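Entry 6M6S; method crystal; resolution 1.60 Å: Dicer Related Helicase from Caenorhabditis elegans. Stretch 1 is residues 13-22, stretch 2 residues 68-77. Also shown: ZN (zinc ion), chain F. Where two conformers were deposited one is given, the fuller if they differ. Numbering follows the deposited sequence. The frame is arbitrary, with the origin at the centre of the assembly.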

# COMPACT_ATOMS: atom_id res chain seq x y z
N MET B 13 13.76 1.28 -2.04
CA MET B 13 14.40 -0.05 -2.08
C MET B 13 13.48 -1.04 -2.75
O MET B 13 12.27 -0.86 -2.71
CB MET B 13 14.60 -0.62 -0.68
CG MET B 13 14.78 0.39 0.40
SD MET B 13 16.44 0.98 0.28
CE MET B 13 17.42 -0.38 0.89
N CYS B 14 14.08 -2.11 -3.27
CA CYS B 14 13.33 -3.26 -3.80
C CYS B 14 12.59 -3.92 -2.64
O CYS B 14 13.20 -4.32 -1.64
CB CYS B 14 14.30 -4.25 -4.43
SG CYS B 14 13.42 -5.67 -5.13
N SER B 15 11.27 -4.05 -2.77
CA SER B 15 10.47 -4.65 -1.69
C SER B 15 10.78 -6.13 -1.53
O SER B 15 10.55 -6.71 -0.47
CB SER B 15 8.97 -4.47 -1.94
OG SER B 15 8.51 -3.12 -1.78
N ASN B 16 11.27 -6.74 -2.59
CA ASN B 16 11.63 -8.16 -2.59
C ASN B 16 13.00 -8.52 -1.98
O ASN B 16 13.11 -9.49 -1.21
CB ASN B 16 11.48 -8.68 -4.03
CG ASN B 16 11.37 -10.17 -4.10
OD1 ASN B 16 10.42 -10.76 -3.55
ND2 ASN B 16 12.33 -10.81 -4.76
N CYS B 17 14.06 -7.77 -2.31
CA CYS B 17 15.39 -8.08 -1.80
C CYS B 17 16.08 -6.94 -0.99
O CYS B 17 17.21 -7.15 -0.56
CB CYS B 17 16.34 -8.50 -2.92
SG CYS B 17 16.81 -7.12 -4.03
N SER B 18 15.42 -5.79 -0.81
CA SER B 18 15.99 -4.63 -0.08
C SER B 18 17.16 -3.91 -0.72
O SER B 18 17.83 -3.15 -0.06
CB SER B 18 16.41 -4.99 1.36
OG SER B 18 15.28 -5.54 2.01
N LYS B 19 17.42 -4.15 -2.00
CA LYS B 19 18.52 -3.42 -2.64
C LYS B 19 18.07 -1.99 -2.91
O LYS B 19 16.93 -1.76 -3.34
CB LYS B 19 18.88 -4.12 -3.93
CG LYS B 19 20.02 -3.48 -4.69
CD LYS B 19 20.09 -4.08 -6.06
CE LYS B 19 21.24 -3.49 -6.80
NZ LYS B 19 22.42 -3.49 -5.90
N GLU B 20 18.95 -1.01 -2.66
CA GLU B 20 18.56 0.40 -2.81
C GLU B 20 18.63 0.84 -4.27
O GLU B 20 19.62 0.56 -4.93
CB GLU B 20 19.43 1.30 -1.92
CG GLU B 20 19.14 2.80 -2.15
CD GLU B 20 19.99 3.74 -1.28
OE1 GLU B 20 20.66 3.27 -0.33
OE2 GLU B 20 19.96 4.96 -1.58
N PHE B 21 17.61 1.51 -4.80
CA PHE B 21 17.74 2.02 -6.18
C PHE B 21 18.20 3.48 -6.21
O PHE B 21 19.10 3.86 -6.99
CB PHE B 21 16.37 1.94 -6.81
CG PHE B 21 15.88 0.53 -7.05
CD1 PHE B 21 16.65 -0.38 -7.73
CD2 PHE B 21 14.66 0.10 -6.54
CE1 PHE B 21 16.20 -1.65 -7.93
CE2 PHE B 21 14.21 -1.16 -6.78
CZ PHE B 21 14.99 -2.05 -7.43
N CYS B 22 17.60 4.32 -5.37
CA CYS B 22 17.91 5.74 -5.36
C CYS B 22 17.27 6.45 -4.16
O CYS B 22 16.50 5.84 -3.42
CB CYS B 22 17.42 6.45 -6.67
SG CYS B 22 15.56 6.49 -6.81
N LYS B 68 14.12 -4.40 -14.36
CA LYS B 68 14.11 -5.42 -13.29
C LYS B 68 15.16 -5.07 -12.29
O LYS B 68 16.17 -4.48 -12.63
CB LYS B 68 14.52 -6.82 -13.85
CG LYS B 68 13.90 -7.19 -15.19
CD LYS B 68 12.41 -7.38 -15.07
CE LYS B 68 11.80 -7.81 -16.42
NZ LYS B 68 10.28 -8.16 -16.38
N CYS B 69 14.93 -5.44 -11.02
CA CYS B 69 15.91 -5.25 -9.97
C CYS B 69 17.21 -5.92 -10.40
O CYS B 69 17.19 -7.08 -10.81
CB CYS B 69 15.41 -5.87 -8.64
SG CYS B 69 16.65 -5.82 -7.34
N PHE B 70 18.34 -5.21 -10.36
CA PHE B 70 19.63 -5.81 -10.74
C PHE B 70 19.95 -7.06 -9.92
O PHE B 70 20.52 -8.03 -10.45
CB PHE B 70 20.81 -4.81 -10.60
CG PHE B 70 22.13 -5.33 -11.17
CD1 PHE B 70 22.40 -5.27 -12.54
CD2 PHE B 70 23.10 -5.88 -10.33
CE1 PHE B 70 23.60 -5.74 -13.07
CE2 PHE B 70 24.33 -6.36 -10.85
CZ PHE B 70 24.57 -6.30 -12.23
N HIS B 71 19.57 -7.05 -8.66
CA HIS B 71 19.95 -8.11 -7.74
C HIS B 71 19.07 -9.35 -7.84
O HIS B 71 19.58 -10.48 -7.98
CB HIS B 71 19.89 -7.60 -6.29
CG HIS B 71 20.50 -8.57 -5.32
ND1 HIS B 71 19.78 -9.19 -4.32
CD2 HIS B 71 21.77 -9.05 -5.22
CE1 HIS B 71 20.58 -10.01 -3.65
NE2 HIS B 71 21.79 -9.93 -4.17
N CYS B 72 17.76 -9.14 -7.73
CA CYS B 72 16.82 -10.25 -7.63
C CYS B 72 15.98 -10.45 -8.90
O CYS B 72 15.31 -11.49 -9.04
CB CYS B 72 15.92 -10.13 -6.41
SG CYS B 72 14.59 -8.93 -6.56
N LYS B 73 16.08 -9.49 -9.83
CA LYS B 73 15.43 -9.58 -11.15
C LYS B 73 13.89 -9.49 -11.06
O LYS B 73 13.20 -9.75 -12.06
CB LYS B 73 15.85 -10.83 -11.94
CG LYS B 73 17.24 -10.60 -12.57
CD LYS B 73 18.24 -11.00 -11.52
CE LYS B 73 19.68 -10.82 -11.92
NZ LYS B 73 20.53 -11.12 -10.74
N LEU B 74 13.36 -9.08 -9.89
CA LEU B 74 11.93 -8.85 -9.88
C LEU B 74 11.62 -7.68 -10.79
O LEU B 74 12.40 -6.69 -10.85
CB LEU B 74 11.46 -8.50 -8.46
CG LEU B 74 9.94 -8.80 -8.38
CD1 LEU B 74 9.48 -9.22 -7.08
CD2 LEU B 74 9.31 -7.53 -8.52
N ASP B 75 10.52 -7.77 -11.53
CA ASP B 75 10.10 -6.59 -12.28
C ASP B 75 9.75 -5.42 -11.37
O ASP B 75 8.92 -5.54 -10.44
CB ASP B 75 8.89 -6.90 -13.13
CG ASP B 75 8.62 -5.77 -14.10
OD1 ASP B 75 8.02 -4.74 -13.64
OD2 ASP B 75 9.01 -5.88 -15.30
N VAL B 76 10.34 -4.26 -11.64
CA VAL B 76 10.13 -3.09 -10.74
C VAL B 76 9.54 -1.88 -11.46
O VAL B 76 9.52 -0.79 -10.89
CB VAL B 76 11.37 -2.69 -9.94
CG1 VAL B 76 11.81 -3.80 -8.97
CG2 VAL B 76 12.55 -2.29 -10.86
N GLY B 77 9.06 -2.05 -12.70
CA GLY B 77 8.56 -0.89 -13.43
C GLY B 77 8.87 -0.97 -14.92
O GLY B 77 9.00 -2.07 -15.53
ZN ZN F . 15.39 -6.94 -5.74

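A zinc ion is the main link between the two stretches. Each supplies two cysteines. The ZN ion is bound by Cys 14 SG at 2.4 Å, Cys 17 SG at 2.2 Å, Cys 69 SG at 2.3 Å and Cys 72 SG at 2.3 Å. All four CA-to-CB bonds point toward the other stretch. The rotamers repeat: Cys 14 and Cys 69 are t, Cys 17 and Cys 72 are p. Sulfurs of different stretches come close, as with Cys 17 SG and Cys 69 SG at 3.6 Å, because they share the metal; they are not disulfides.

Each stretch forms a tight turn that presents its pair of sulfurs. In stretch 1, Ser 18 N donates a hydrogen bond to Cys 14 O at 2.8 Å and Cys 14 N donates one to Lys 19 O at 2.9 Å. In stretch 2, Lys 73 N donates a hydrogen bond to Cys 69 O and Cys 69 N donates one to Leu 74 O, both at 2.8 Å. Ser 18 and Lys 73 have positive phi, and their CA-to-CB bonds point away from the other stretch.

Backbone amides also donate hydrogen bonds to the sulfurs: Cys 17 N to Cys 14 SG at 3.6 Å, Cys 72 N to Cys 69 SG at 3.5 Å, and Leu 74 N to Cys 72 SG at 3.6 Å. Such hydrogen bonds suit zinc-bound cysteines, whose sulfurs typically carry negative charge.

Two side-chain hydrogen bonds cross between the stretches, and both end on sulfur. Asn 16 ND2 donates to Cys 72 SG at 3.4 Å, nearly straight at 169°. The amide of Asn 16 provides an N-H that reaches across to this ligand. His 71 ND1 donates a weak hydrogen bond to Cys 17 SG at 3.6 Å. The sulfur lies at the edge of the imidazole ring, near its plane, where a ring N-H can point at it.

Apolar contacts surround the site. Phe 21 is buried, and its ring reaches stretch 2 through CZ, 4.0 Å from Cys 69 CB and 3.9 Å from Val 76 CG1. Cys 69 CB lies at the ring edge. Val 76 is also buried, so a branched hydrocarbon side chain fits here. Cys 17 CB and Cys 72 CB approach to 3.9 Å.

Lys 19 contributes its aliphatic chain. It is extended through chi3, placing CD 3.5 Å from His 71 CB and CE 4.0 Å from Phe 70 CB. At the more exposed margin, Leu 74 CD1 lies 3.7 Å from Asn 16 CG. Altogether 429 Å² is buried, counting both sides.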